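Local coordinates for glycerophosphodiester phosphodiesterase (PDB 1O1Z), which belongs to the glycerophosphodiester phosphodiesterase family of TIM-barrel proteins and carries a bound sodium ion in this structure, at residues A[104-109]-A[124-129]. Residues are numbered along the deposited sequence; the frame is centred on the assembly and turned at random.
Sequences KIINIE and KKRKNL. With NA (sodium ion), chain B.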
ATOM      1  N   LYS A 104      11.785  -1.504  -8.448  1.00  9.93           N
ATOM      2  CA  LYS A 104      10.695  -0.645  -7.991  1.00 10.13           C
ATOM      3  C   LYS A 104      10.018  -1.283  -6.796  1.00 10.01           C
ATOM      4  O   LYS A 104       9.966  -2.509  -6.661  1.00 11.68           O
ATOM      5  CB  LYS A 104       9.676  -0.442  -9.110  1.00 10.61           C
ATOM      6  CG  LYS A 104      10.241   0.058 -10.417  1.00 12.53           C
ATOM      7  CD  LYS A 104      10.841   1.416 -10.309  1.00 13.25           C
ATOM      8  CE  LYS A 104      11.660   1.761 -11.571  1.00 24.19           C
ATOM      9  NZ  LYS A 104      12.071   3.166 -11.532  1.00 25.90           N
ATOM     10  N   ILE A 105       9.466  -0.448  -5.927  1.00  8.60           N
ATOM     11  CA  ILE A 105       8.823  -0.911  -4.699  1.00  8.98           C
ATOM     12  C   ILE A 105       7.403  -1.323  -4.991  1.00 10.51           C
ATOM     13  O   ILE A 105       6.662  -0.605  -5.696  1.00  9.83           O
ATOM     14  CB  ILE A 105       8.842   0.234  -3.657  1.00 10.71           C
ATOM     15  CG1 ILE A 105      10.295   0.584  -3.310  1.00 13.53           C
ATOM     16  CG2 ILE A 105       7.972  -0.062  -2.447  1.00 10.99           C
ATOM     17  CD1 ILE A 105      10.442   1.884  -2.558  1.00 16.59           C
ATOM     18  N   ILE A 106       6.976  -2.427  -4.398  1.00  8.94           N
ATOM     19  CA  ILE A 106       5.563  -2.766  -4.379  1.00  8.47           C
ATOM     20  C   ILE A 106       5.103  -2.874  -2.928  1.00  9.19           C
ATOM     21  O   ILE A 106       5.602  -3.713  -2.168  1.00  9.56           O
ATOM     22  CB  ILE A 106       5.244  -4.061  -5.128  1.00  9.48           C
ATOM     23  CG1 ILE A 106       5.694  -3.983  -6.593  1.00 10.23           C
ATOM     24  CG2 ILE A 106       3.765  -4.333  -5.104  1.00  9.87           C
ATOM     25  CD1 ILE A 106       5.570  -5.319  -7.327  1.00 13.21           C
ATOM     26  N   ASN A 107       4.198  -2.001  -2.545  1.00  9.15           N
ATOM     27  CA  ASN A 107       3.570  -2.007  -1.237  1.00  8.03           C
ATOM     28  C   ASN A 107       2.289  -2.797  -1.381  1.00  9.55           C
ATOM     29  O   ASN A 107       1.356  -2.349  -2.015  1.00  9.76           O
ATOM     30  CB  ASN A 107       3.316  -0.577  -0.764  1.00  9.23           C
ATOM     31  CG  ASN A 107       2.488  -0.484   0.459  1.00 11.22           C
ATOM     32  OD1 ASN A 107       1.831   0.543   0.657  1.00 15.60           O
ATOM     33  ND2 ASN A 107       2.511  -1.510   1.313  1.00 10.97           N
ATOM     34  N   ILE A 108       2.290  -4.009  -0.829  1.00  9.40           N
ATOM     35  CA  ILE A 108       1.147  -4.907  -0.889  1.00  8.10           C
ATOM     36  C   ILE A 108       0.320  -4.754   0.365  1.00 10.60           C
ATOM     37  O   ILE A 108       0.763  -5.137   1.434  1.00  9.67           O
ATOM     38  CB  ILE A 108       1.652  -6.366  -1.011  1.00  9.18           C
ATOM     39  CG1 ILE A 108       2.522  -6.566  -2.250  1.00 10.60           C
ATOM     40  CG2 ILE A 108       0.505  -7.357  -1.030  1.00 10.28           C
ATOM     41  CD1 ILE A 108       3.301  -7.856  -2.261  1.00 11.34           C
ATOM     42  N   GLU A 109      -0.892  -4.221   0.232  1.00 10.12           N
ATOM     43  CA  GLU A 109      -1.814  -4.136   1.347  1.00  9.46           C
ATOM     44  C   GLU A 109      -2.616  -5.420   1.388  1.00 10.69           C
ATOM     45  O   GLU A 109      -3.352  -5.751   0.457  1.00 11.33           O
ATOM     46  CB  GLU A 109      -2.735  -2.915   1.287  1.00 12.38           C
ATOM     47  CG  GLU A 109      -3.658  -2.904   2.504  1.00 14.08           C
ATOM     48  CD  GLU A 109      -4.688  -1.804   2.580  1.00 16.03           C
ATOM     49  OE1 GLU A 109      -4.609  -0.819   1.826  1.00 20.39           O
ATOM     50  OE2 GLU A 109      -5.612  -1.962   3.418  1.00 17.46           O
ATOM     51  N   LYS A 124       8.468 -14.827  -1.864  1.00 11.55           N
ATOM     52  CA  LYS A 124       9.788 -15.305  -1.460  1.00 12.95           C
ATOM     53  C   LYS A 124      10.877 -14.950  -2.403  1.00 19.92           C
ATOM     54  O   LYS A 124      11.982 -14.596  -1.966  1.00 25.71           O
ATOM     55  CB  LYS A 124       9.798 -16.822  -1.256  1.00 13.19           C
ATOM     56  CG  LYS A 124       9.207 -17.169   0.077  1.00 15.80           C
ATOM     57  CD  LYS A 124       9.246 -18.653   0.368  1.00 18.14           C
ATOM     58  CE  LYS A 124       8.737 -18.925   1.772  1.00 21.55           C
ATOM     59  NZ  LYS A 124       8.486 -20.374   1.974  1.00 26.48           N
ATOM     60  N   LYS A 125      10.562 -15.023  -3.684  1.00 16.59           N
ATOM     61  CA  LYS A 125      11.538 -14.794  -4.740  1.00 24.31           C
ATOM     62  C   LYS A 125      11.845 -13.317  -5.032  1.00 23.19           C
ATOM     63  O   LYS A 125      12.815 -13.008  -5.728  1.00 27.36           O
ATOM     64  CB  LYS A 125      11.001 -15.413  -6.024  1.00 22.77           C
ATOM     65  CG  LYS A 125       9.712 -14.764  -6.538  1.00 24.53           C
ATOM     66  CD  LYS A 125       9.168 -15.447  -7.767  1.00 36.67           C
ATOM     67  CE  LYS A 125       7.665 -15.248  -7.880  1.00 41.60           C
ATOM     68  NZ  LYS A 125       6.895 -16.181  -6.989  1.00 37.73           N
ATOM     69  N   ARG A 126      10.994 -12.420  -4.546  1.00 18.44           N
ATOM     70  CA  ARG A 126      10.964 -11.047  -5.019  1.00 18.93           C
ATOM     71  C   ARG A 126      11.440 -10.071  -3.942  1.00 14.27           C
ATOM     72  O   ARG A 126      10.953 -10.142  -2.822  1.00 16.36           O
ATOM     73  CB  ARG A 126       9.502 -10.778  -5.353  1.00 20.70           C
ATOM     74  CG  ARG A 126       9.170  -9.405  -5.660  1.00 22.96           C
ATOM     75  CD  ARG A 126       9.524  -9.057  -7.014  1.00 25.98           C
ATOM     76  NE  ARG A 126       9.127  -7.695  -7.289  1.00 20.24           N
ATOM     77  CZ  ARG A 126       8.903  -7.235  -8.495  1.00 16.98           C
ATOM     78  NH1 ARG A 126       8.990  -8.052  -9.570  1.00 23.72           N
ATOM     79  NH2 ARG A 126       8.593  -5.961  -8.626  1.00 19.97           N
ATOM     80  N   LYS A 127      12.352  -9.155  -4.271  1.00 12.21           N
ATOM     81  CA  LYS A 127      12.755  -8.089  -3.357  1.00  9.03           C
ATOM     82  C   LYS A 127      11.930  -6.784  -3.521  1.00  9.96           C
ATOM     83  O   LYS A 127      11.021  -6.688  -4.358  1.00 10.04           O
ATOM     84  CB  LYS A 127      14.250  -7.778  -3.480  1.00 11.10           C
ATOM     85  CG  LYS A 127      14.643  -7.058  -4.758  1.00 10.36           C
ATOM     86  CD  LYS A 127      16.099  -6.744  -4.897  1.00 11.36           C
ATOM     87  CE  LYS A 127      16.394  -6.131  -6.277  1.00 14.76           C
ATOM     88  NZ  LYS A 127      17.816  -6.052  -6.611  1.00 18.91           N
ATOM     89  N   ASN A 128      12.213  -5.820  -2.659  1.00  8.47           N
ATOM     90  CA  ASN A 128      11.571  -4.496  -2.663  1.00  8.98           C
ATOM     91  C   ASN A 128      10.057  -4.543  -2.473  1.00 11.27           C
ATOM     92  O   ASN A 128       9.314  -3.810  -3.115  1.00 12.12           O
ATOM     93  CB  ASN A 128      11.981  -3.683  -3.896  1.00  9.71           C
ATOM     94  CG  ASN A 128      13.345  -3.051  -3.721  1.00 11.89           C
ATOM     95  OD1 ASN A 128      13.631  -2.474  -2.647  1.00 13.80           O
ATOM     96  ND2 ASN A 128      14.156  -3.091  -4.754  1.00 13.38           N
ATOM     97  N   LEU A 129       9.620  -5.346  -1.521  1.00  8.23           N
ATOM     98  CA  LEU A 129       8.236  -5.413  -1.109  1.00  7.49           C
ATOM     99  C   LEU A 129       8.064  -4.824   0.276  1.00 10.12           C
ATOM    100  O   LEU A 129       8.948  -4.980   1.148  1.00 11.36           O
ATOM    101  CB  LEU A 129       7.759  -6.856  -1.075  1.00  8.20           C
ATOM    102  CG  LEU A 129       7.878  -7.578  -2.387  1.00  9.86           C
ATOM    103  CD1 LEU A 129       7.417  -9.000  -2.227  1.00 12.26           C
ATOM    104  CD2 LEU A 129       7.095  -6.881  -3.512  1.00 12.29           C
TER
HETATM  105 NA    NA B 602      10.715 -11.332  -0.966  1.00 15.17          NA
HETATM  106  O   HOH W   1       9.271  -5.091  -6.030  1.00 14.17           O
HETATM  107  O   HOH W   2       9.086 -11.300   0.771  1.00 21.69           O
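In Arg126, CG stands anti to the backbone N (chi1 171°) and the bend at chi2 (80°) sets CD; the guanidinium beyond meets Ile106, which offers CD1, carried outward from CG1 by an extended chi2. The two side chains cross at about a right angle, CD1 of Ile106 lying 3.4 Å from NH2 of Arg126 and oblique to the guanidinium plane. Water 1 sits in that plane, at the edge of the group. It accepts from Arg126 NH2 at 2.8 Å; Lys104 O and Lys127 O both lie where it could donate, though it has more acceptors in reach than protons. Through Lys104 O and Arg126 NH2 it links the two segments. The same NH2 also bonds to Val100 O, which would help fix the rotation of the guanidinium. Ile106 N donates to Asn128 O at 3.0 Å with a nearly straight N-H...O angle of 164°, and Leu129 CA approaches Ile106 O at 3.3 Å in a CA-H...O contact. On the face carrying Ile106, CD2 of Leu129 packs 3.7 Å from Ile106 CB and 4.1 Å from Ile108 CD1, with Phe97 of helix 93-99 touching both Ile106 and Leu129. Arg126 O binds the sodium ion at 2.2 Å, together with Ser123 O and water 2. Ile106 and Leu129 form a parallel bridge between strands 105-110 and 129-133, which are connected through helix 116-123: one beta-alpha-beta unit of the TIM barrel.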